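Long-range contacts in Lactamase_B domain-containing protein (Bacillus lehensis G1, PDB 7EV5), which binds two zinc ions in a metallo-beta-lactamase fold and is probably a hydrolase, resembling both B3 metallo-beta-lactamases and glyoxalase II: residues A[21-25]-A[43-47]; A[4-8]-A[30-36]. All coordinates share one frame. Residues are numbered along the deposited sequence.

Interaction 1. Residues A[21-25]-A[43-47]; sequences DKEAV and EQLTP
Strands 23-27 and 46-51 start side by side and run parallel, in a beta-alpha-beta unit connected by helix 33-42. Glu23 is bridged to Thr46 (CA-CA 4.8 Å) and Ala24 to Pro47. Lys22 (phi/psi 65/25) and Gln44 (57/39) both have positive phi; Gln44 ends the helix in a Schellman motif, and Leu45 is already extended.

Two backbone hydrogen bonds set the register: Thr46 N donates to Lys22 O (2.9 Å, nearly linear) and Ala24 N to Thr46 O (3.0 Å, more bent). CA-H...O contacts accompany them, from Leu45 CA to Lys22 O (3.3 Å), Glu23 CA to Thr46 O (3.4 Å) and Pro47 CA to Ala24 O (3.3 Å).

The Lys22 side chain, chi1 m, stretches over the helix end, bringing NZ within 3.0 Å of Glu43 O in a hydrogen bond; CD lies 3.6 Å from Gln44 O. Glu23 OE1 is hydrogen-bonded to Asn19.

Apolar contact is slight: Lys22 CB lies 4.0 Å from Leu45 CD2, and Ala24 CB 4.4 Å from Leu45 CB. Ala24 and Pro47 share one sheet face, Glu23 and Thr46 the other. Strand alignment thus rests mainly on backbone polarity, with a lysine ammonium serving a carbonyl at the helix C-terminus.

Interaction 2. Residues A[4-8]-A[30-36]; sequences QIPLG and GGDAEAL
In this metallo-beta-lactamase fold, edge strand 2-7 of one sheet meets the loop and first turn of helix 33-42, which lies against that sheet. Segment 4-8 is extended through Leu7 (phi/psi -139/144), then Gly8 takes a positive phi (82/172). Opposite it, Gly31 is almost fully extended (-172/-176), Asp32 is the N-cap, and the helix begins at Ala33. The backbones come closest at Gly8 and Gly31, CA-CA 4.3 Å, and diverge to 7.8 Å between the CA atoms of Ile5 and Leu36.

Leu7 is the main bump. With chi1 m and chi2 t, it enters a hollow formed by the bend of 30-36: its CB sits 3.4 Å from Gly31 O, its CD1 4.2 Å from Gly30 N and 4.1 Å from Leu36 CB, and its CD2 3.9 Å from Asp32 CB and 4.3 Å from Ala35 CB. Two residues earlier on the strand, Ile5 CD1 lies 3.9 Å from Leu36 CD1. The glycines keep the narrow end close: an ideal CB on Gly31 would stand only 3.0 Å from Gly8 CA. Gly30 lies near the zinc ligands Asp58 and His59, so the loop borders the metal site.

The two backbones exchange no direct hydrogen bond; instead a water bridges segment 4-8 to the side chain of Asp32, accepting from Gly8 N at 2.9 Å and donating to Asp32 OD2 at 2.6 Å.

Overall arrangement
The two contacts meet the same sheet about 16 Å apart (centre to centre) without touching. Interaction 1 joins neighbouring strands near the C-terminal end of helix 33-42, whereas interaction 2 sets the N-terminal end of that helix against an edge strand of the sheet, so between them they involve both ends of one helix. Both are partly buried. In interaction 1, Ala24, Leu45 and Pro47 are buried while Lys22 and Thr46 are exposed, and direct hydrogen bonds dominate. Interaction 2 relies instead on apolar packing around buried Leu7 and Leu36, with a water as its polar link. It also borders the zinc site, from which interaction 1 is remote.

Interaction 1. Residues A[21-25]-A[43-47]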
ATOM      1  N   ASP A  21      16.718  12.310   9.467  1.00 22.10           N
ATOM      2  CA  ASP A  21      17.733  11.371   9.936  1.00 25.72           C
ATOM      3  C   ASP A  21      17.989  10.228   8.959  1.00 21.52           C
ATOM      4  O   ASP A  21      18.711   9.289   9.314  1.00 21.58           O
ATOM      5  CB  ASP A  21      17.345  10.789  11.300  1.00 26.49           C
ATOM      6  CG  ASP A  21      17.394  11.817  12.413  1.00 36.41           C
ATOM      7  OD1 ASP A  21      16.753  11.589  13.464  1.00 36.81           O
ATOM      8  OD2 ASP A  21      18.075  12.848  12.239  1.00 39.15           O
ATOM      9  N   LYS A  22      17.403  10.286   7.761  1.00 21.70           N
ATOM     10  CA  LYS A  22      17.595   9.307   6.692  1.00 22.10           C
ATOM     11  C   LYS A  22      17.070   7.914   7.039  1.00 19.91           C
ATOM     12  O   LYS A  22      17.524   6.916   6.471  1.00 21.58           O
ATOM     13  CB  LYS A  22      19.035   9.277   6.161  1.00 21.47           C
ATOM     14  CG  LYS A  22      19.429  10.556   5.429  1.00 27.59           C
ATOM     15  CD  LYS A  22      19.992  10.248   4.047  1.00 29.74           C
ATOM     16  CE  LYS A  22      20.135  11.507   3.206  1.00 29.79           C
ATOM     17  NZ  LYS A  22      19.613  11.316   1.819  1.00 27.58           N
ATOM     18  N   GLU A  23      16.112   7.830   7.951  1.00 16.73           N
ATOM     19  CA  GLU A  23      15.379   6.598   8.188  1.00 17.26           C
ATOM     20  C   GLU A  23      14.161   6.572   7.281  1.00 16.04           C
ATOM     21  O   GLU A  23      13.671   7.614   6.838  1.00 16.54           O
ATOM     22  CB  GLU A  23      14.927   6.526   9.639  1.00 20.53           C
ATOM     23  CG  GLU A  23      16.076   6.534  10.624  1.00 19.85           C
ATOM     24  CD  GLU A  23      15.611   6.796  12.042  1.00 27.13           C
ATOM     25  OE1 GLU A  23      14.737   7.668  12.242  1.00 24.62           O
ATOM     26  OE2 GLU A  23      16.119   6.116  12.959  1.00 32.30           O
ATOM     27  N   ALA A  24      13.667   5.367   7.003  1.00 14.61           N
ATOM     28  CA  ALA A  24      12.643   5.259   5.976  1.00 14.60           C
ATOM     29  C   ALA A  24      11.651   4.143   6.273  1.00 12.60           C
ATOM     30  O   ALA A  24      11.971   3.150   6.933  1.00 14.38           O
ATOM     31  CB  ALA A  24      13.270   5.013   4.606  1.00 13.95           C
ATOM     32  N   VAL A  25      10.450   4.313   5.724  1.00 11.63           N
ATOM     33  CA  VAL A  25       9.388   3.309   5.729  1.00 11.46           C
ATOM     34  C   VAL A  25       9.034   3.023   4.274  1.00 10.77           C
ATOM     35  O   VAL A  25       8.853   3.955   3.483  1.00 11.14           O
ATOM     36  CB  VAL A  25       8.156   3.809   6.514  1.00 11.26           C
ATOM     37  CG1 VAL A  25       7.057   2.749   6.560  1.00 11.98           C
ATOM     38  CG2 VAL A  25       8.556   4.184   7.931  1.00 14.23           C
ATOM     39  N   GLU A  43      20.833   6.672  -1.856  1.00 16.39           N
ATOM     40  CA  GLU A  43      20.365   7.768  -1.019  1.00 16.40           C
ATOM     41  C   GLU A  43      20.780   7.610   0.434  1.00 16.61           C
ATOM     42  O   GLU A  43      20.469   8.487   1.246  1.00 18.94           O
ATOM     43  CB  GLU A  43      18.844   7.899  -1.126  1.00 20.18           C
ATOM     44  CG  GLU A  43      18.363   8.209  -2.528  1.00 21.04           C
ATOM     45  CD  GLU A  43      18.988   9.469  -3.087  1.00 23.53           C
ATOM     46  OE1 GLU A  43      18.924  10.515  -2.410  1.00 29.63           O
ATOM     47  OE2 GLU A  43      19.543   9.409  -4.202  1.00 31.62           O
ATOM     48  N   GLN A  44      21.464   6.519   0.770  1.00 17.42           N
ATOM     49  CA  GLN A  44      21.929   6.267   2.132  1.00 18.62           C
ATOM     50  C   GLN A  44      20.771   6.283   3.128  1.00 20.99           C
ATOM     51  O   GLN A  44      20.890   6.793   4.243  1.00 22.90           O
ATOM     52  CB  GLN A  44      23.060   7.225   2.525  1.00 22.79           C
ATOM     53  CG  GLN A  44      24.139   7.328   1.441  1.00 22.34           C
ATOM     54  CD  GLN A  44      25.431   7.966   1.929  1.00 30.34           C
ATOM     55  OE1 GLN A  44      25.994   7.565   2.949  1.00 28.16           O
ATOM     56  NE2 GLN A  44      25.909   8.957   1.193  1.00 30.83           N
ATOM     57  N   LEU A  45      19.631   5.729   2.710  1.00 15.36           N
ATOM     58  CA  LEU A  45      18.459   5.619   3.566  1.00 18.40           C
ATOM     59  C   LEU A  45      18.464   4.269   4.270  1.00 16.73           C
ATOM     60  O   LEU A  45      18.815   3.246   3.678  1.00 19.33           O
ATOM     61  CB  LEU A  45      17.181   5.762   2.733  1.00 15.67           C
ATOM     62  CG  LEU A  45      16.878   7.170   2.209  1.00 19.45           C
ATOM     63  CD1 LEU A  45      15.795   7.174   1.129  1.00 17.50           C
ATOM     64  CD2 LEU A  45      16.490   8.111   3.347  1.00 18.02           C
ATOM     65  N   THR A  46      18.069   4.273   5.542  1.00 18.72           N
ATOM     66  CA  THR A  46      17.973   3.046   6.326  1.00 16.64           C
ATOM     67  C   THR A  46      16.506   2.692   6.514  1.00 15.07           C
ATOM     68  O   THR A  46      15.819   3.313   7.339  1.00 16.01           O
ATOM     69  CB  THR A  46      18.650   3.247   7.684  1.00 15.94           C
ATOM     70  OG1 THR A  46      20.054   3.462   7.476  1.00 23.05           O
ATOM     71  CG2 THR A  46      18.463   2.033   8.573  1.00 20.45           C
ATOM     72  N   PRO A  47      15.974   1.716   5.785  1.00 14.27           N
ATOM     73  CA  PRO A  47      14.567   1.357   5.979  1.00 14.86           C
ATOM     74  C   PRO A  47      14.366   0.628   7.295  1.00 13.79           C
ATOM     75  O   PRO A  47      15.243  -0.093   7.775  1.00 15.97           O
ATOM     76  CB  PRO A  47      14.252   0.447   4.786  1.00 18.01           C
ATOM     77  CG  PRO A  47      15.554  -0.034   4.300  1.00 21.10           C
ATOM     78  CD  PRO A  47      16.603   0.974   4.680  1.00 15.52           C
TER

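Interaction 2. Residues A[4-8]-A[30-36]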
ATOM      1  N   GLN A   4       7.288   8.610  -4.620  1.00 12.24           N
ATOM      2  CA  GLN A   4       6.487   7.654  -5.368  1.00 12.68           C
ATOM      3  C   GLN A   4       7.393   6.952  -6.371  1.00 12.83           C
ATOM      4  O   GLN A   4       8.054   7.613  -7.186  1.00 14.29           O
ATOM      5  CB  GLN A   4       5.384   8.407  -6.104  1.00 13.47           C
ATOM      6  CG  GLN A   4       4.452   7.541  -6.940  1.00 14.55           C
ATOM      7  CD  GLN A   4       3.424   8.382  -7.653  1.00 19.42           C
ATOM      8  OE1 GLN A   4       3.769   9.334  -8.343  1.00 23.44           O
ATOM      9  NE2 GLN A   4       2.155   8.063  -7.459  1.00 16.13           N
ATOM     10  N   ILE A   5       7.429   5.624  -6.307  1.00 11.34           N
ATOM     11  CA  ILE A   5       8.333   4.818  -7.129  1.00 13.31           C
ATOM     12  C   ILE A   5       7.532   3.736  -7.843  1.00 12.26           C
ATOM     13  O   ILE A   5       7.287   2.663  -7.270  1.00 12.04           O
ATOM     14  CB  ILE A   5       9.476   4.228  -6.283  1.00 13.82           C
ATOM     15  CG1 ILE A   5      10.196   5.343  -5.506  1.00 13.37           C
ATOM     16  CG2 ILE A   5      10.457   3.467  -7.165  1.00 15.10           C
ATOM     17  CD1 ILE A   5      11.324   4.875  -4.605  1.00 17.02           C
ATOM     18  N   PRO A   6       7.103   3.962  -9.087  1.00 12.28           N
ATOM     19  CA  PRO A   6       6.424   2.894  -9.827  1.00 11.22           C
ATOM     20  C   PRO A   6       7.404   1.776 -10.141  1.00 13.79           C
ATOM     21  O   PRO A   6       8.550   2.031 -10.518  1.00 15.97           O
ATOM     22  CB  PRO A   6       5.957   3.591 -11.113  1.00 14.06           C
ATOM     23  CG  PRO A   6       6.008   5.046 -10.815  1.00 22.33           C
ATOM     24  CD  PRO A   6       7.092   5.244  -9.809  1.00 15.21           C
ATOM     25  N   LEU A   7       6.957   0.527  -9.965  1.00 11.48           N
ATOM     26  CA  LEU A   7       7.841  -0.624 -10.084  1.00 14.24           C
ATOM     27  C   LEU A   7       7.160  -1.776 -10.807  1.00 16.15           C
ATOM     28  O   LEU A   7       5.968  -2.024 -10.619  1.00 13.20           O
ATOM     29  CB  LEU A   7       8.270  -1.139  -8.707  1.00 14.23           C
ATOM     30  CG  LEU A   7       9.155  -0.228  -7.856  1.00 13.42           C
ATOM     31  CD1 LEU A   7       9.197  -0.743  -6.427  1.00 13.62           C
ATOM     32  CD2 LEU A   7      10.564  -0.133  -8.426  1.00 14.70           C
ATOM     33  N   GLY A   8       7.942  -2.502 -11.605  1.00 16.94           N
ATOM     34  CA  GLY A   8       7.475  -3.698 -12.262  1.00 16.23           C
ATOM     35  C   GLY A   8       6.696  -3.404 -13.526  1.00 14.06           C
ATOM     36  O   GLY A   8       6.382  -2.252 -13.837  1.00 15.55           O
ATOM     37  N   GLY A  30       6.563  -3.715  -5.070  1.00 11.21           N
ATOM     38  CA  GLY A  30       5.804  -4.650  -5.876  1.00 10.85           C
ATOM     39  C   GLY A  30       6.563  -5.398  -6.953  1.00 10.54           C
ATOM     40  O   GLY A  30       6.111  -6.449  -7.406  1.00 12.85           O
ATOM     41  N   GLY A  31       7.702  -4.858  -7.370  1.00 13.57           N
ATOM     42  CA  GLY A  31       8.477  -5.440  -8.452  1.00 15.27           C
ATOM     43  C   GLY A  31       9.792  -4.705  -8.543  1.00 13.77           C
ATOM     44  O   GLY A  31      10.091  -3.831  -7.727  1.00 13.05           O
ATOM     45  N   ASP A  32      10.584  -5.086  -9.546  1.00 15.57           N
ATOM     46  CA  ASP A  32      11.863  -4.432  -9.845  1.00 14.82           C
ATOM     47  C   ASP A  32      12.643  -4.134  -8.564  1.00 13.56           C
ATOM     48  O   ASP A  32      13.042  -2.998  -8.288  1.00 14.12           O
ATOM     49  CB  ASP A  32      11.636  -3.179 -10.687  1.00 15.91           C
ATOM     50  CG  ASP A  32      12.872  -2.732 -11.429  1.00 20.00           C
ATOM     51  OD1 ASP A  32      13.956  -3.327 -11.239  1.00 24.94           O
ATOM     52  OD2 ASP A  32      12.751  -1.770 -12.211  1.00 22.43           O
ATOM     53  N   ALA A  33      12.839  -5.184  -7.756  1.00 12.80           N
ATOM     54  CA  ALA A  33      13.431  -5.014  -6.433  1.00 12.96           C
ATOM     55  C   ALA A  33      14.759  -4.278  -6.501  1.00 14.74           C
ATOM     56  O   ALA A  33      15.051  -3.437  -5.649  1.00 14.69           O
ATOM     57  CB  ALA A  33      13.631  -6.374  -5.761  1.00 15.21           C
ATOM     58  N   GLU A  34      15.569  -4.580  -7.517  1.00 16.54           N
ATOM     59  CA  GLU A  34      16.913  -4.019  -7.595  1.00 15.69           C
ATOM     60  C   GLU A  34      16.878  -2.510  -7.806  1.00 12.76           C
ATOM     61  O   GLU A  34      17.722  -1.788  -7.268  1.00 15.03           O
ATOM     62  CB  GLU A  34      17.703  -4.720  -8.704  1.00 16.50           C
ATOM     63  CG  GLU A  34      18.023  -6.179  -8.419  1.00 21.53           C
ATOM     64  CD  GLU A  34      16.801  -7.075  -8.460  1.00 16.48           C
ATOM     65  OE1 GLU A  34      15.894  -6.831  -9.296  1.00 20.85           O
ATOM     66  OE2 GLU A  34      16.751  -8.022  -7.650  1.00 23.47           O
ATOM     67  N   ALA A  35      15.906  -2.012  -8.568  1.00 15.37           N
ATOM     68  CA  ALA A  35      15.778  -0.566  -8.722  1.00 17.02           C
ATOM     69  C   ALA A  35      15.457   0.104  -7.392  1.00 13.97           C
ATOM     70  O   ALA A  35      15.986   1.179  -7.083  1.00 13.66           O
ATOM     71  CB  ALA A  35      14.701  -0.238  -9.752  1.00 15.43           C
ATOM     72  N   LEU A  36      14.576  -0.509  -6.598  1.00 12.30           N
ATOM     73  CA  LEU A  36      14.220   0.068  -5.307  1.00 11.91           C
ATOM     74  C   LEU A  36      15.367  -0.051  -4.311  1.00 12.81           C
ATOM     75  O   LEU A  36      15.685   0.921  -3.615  1.00 12.75           O
ATOM     76  CB  LEU A  36      12.956  -0.601  -4.766  1.00 11.79           C
ATOM     77  CG  LEU A  36      12.529  -0.147  -3.362  1.00 10.59           C
ATOM     78  CD1 LEU A  36      12.201   1.331  -3.325  1.00 13.09           C
ATOM     79  CD2 LEU A  36      11.333  -0.978  -2.900  1.00 12.01           C
TER
HETATM   80  O   HOH W   1      10.251  -1.249 -12.905  1.00 20.55           O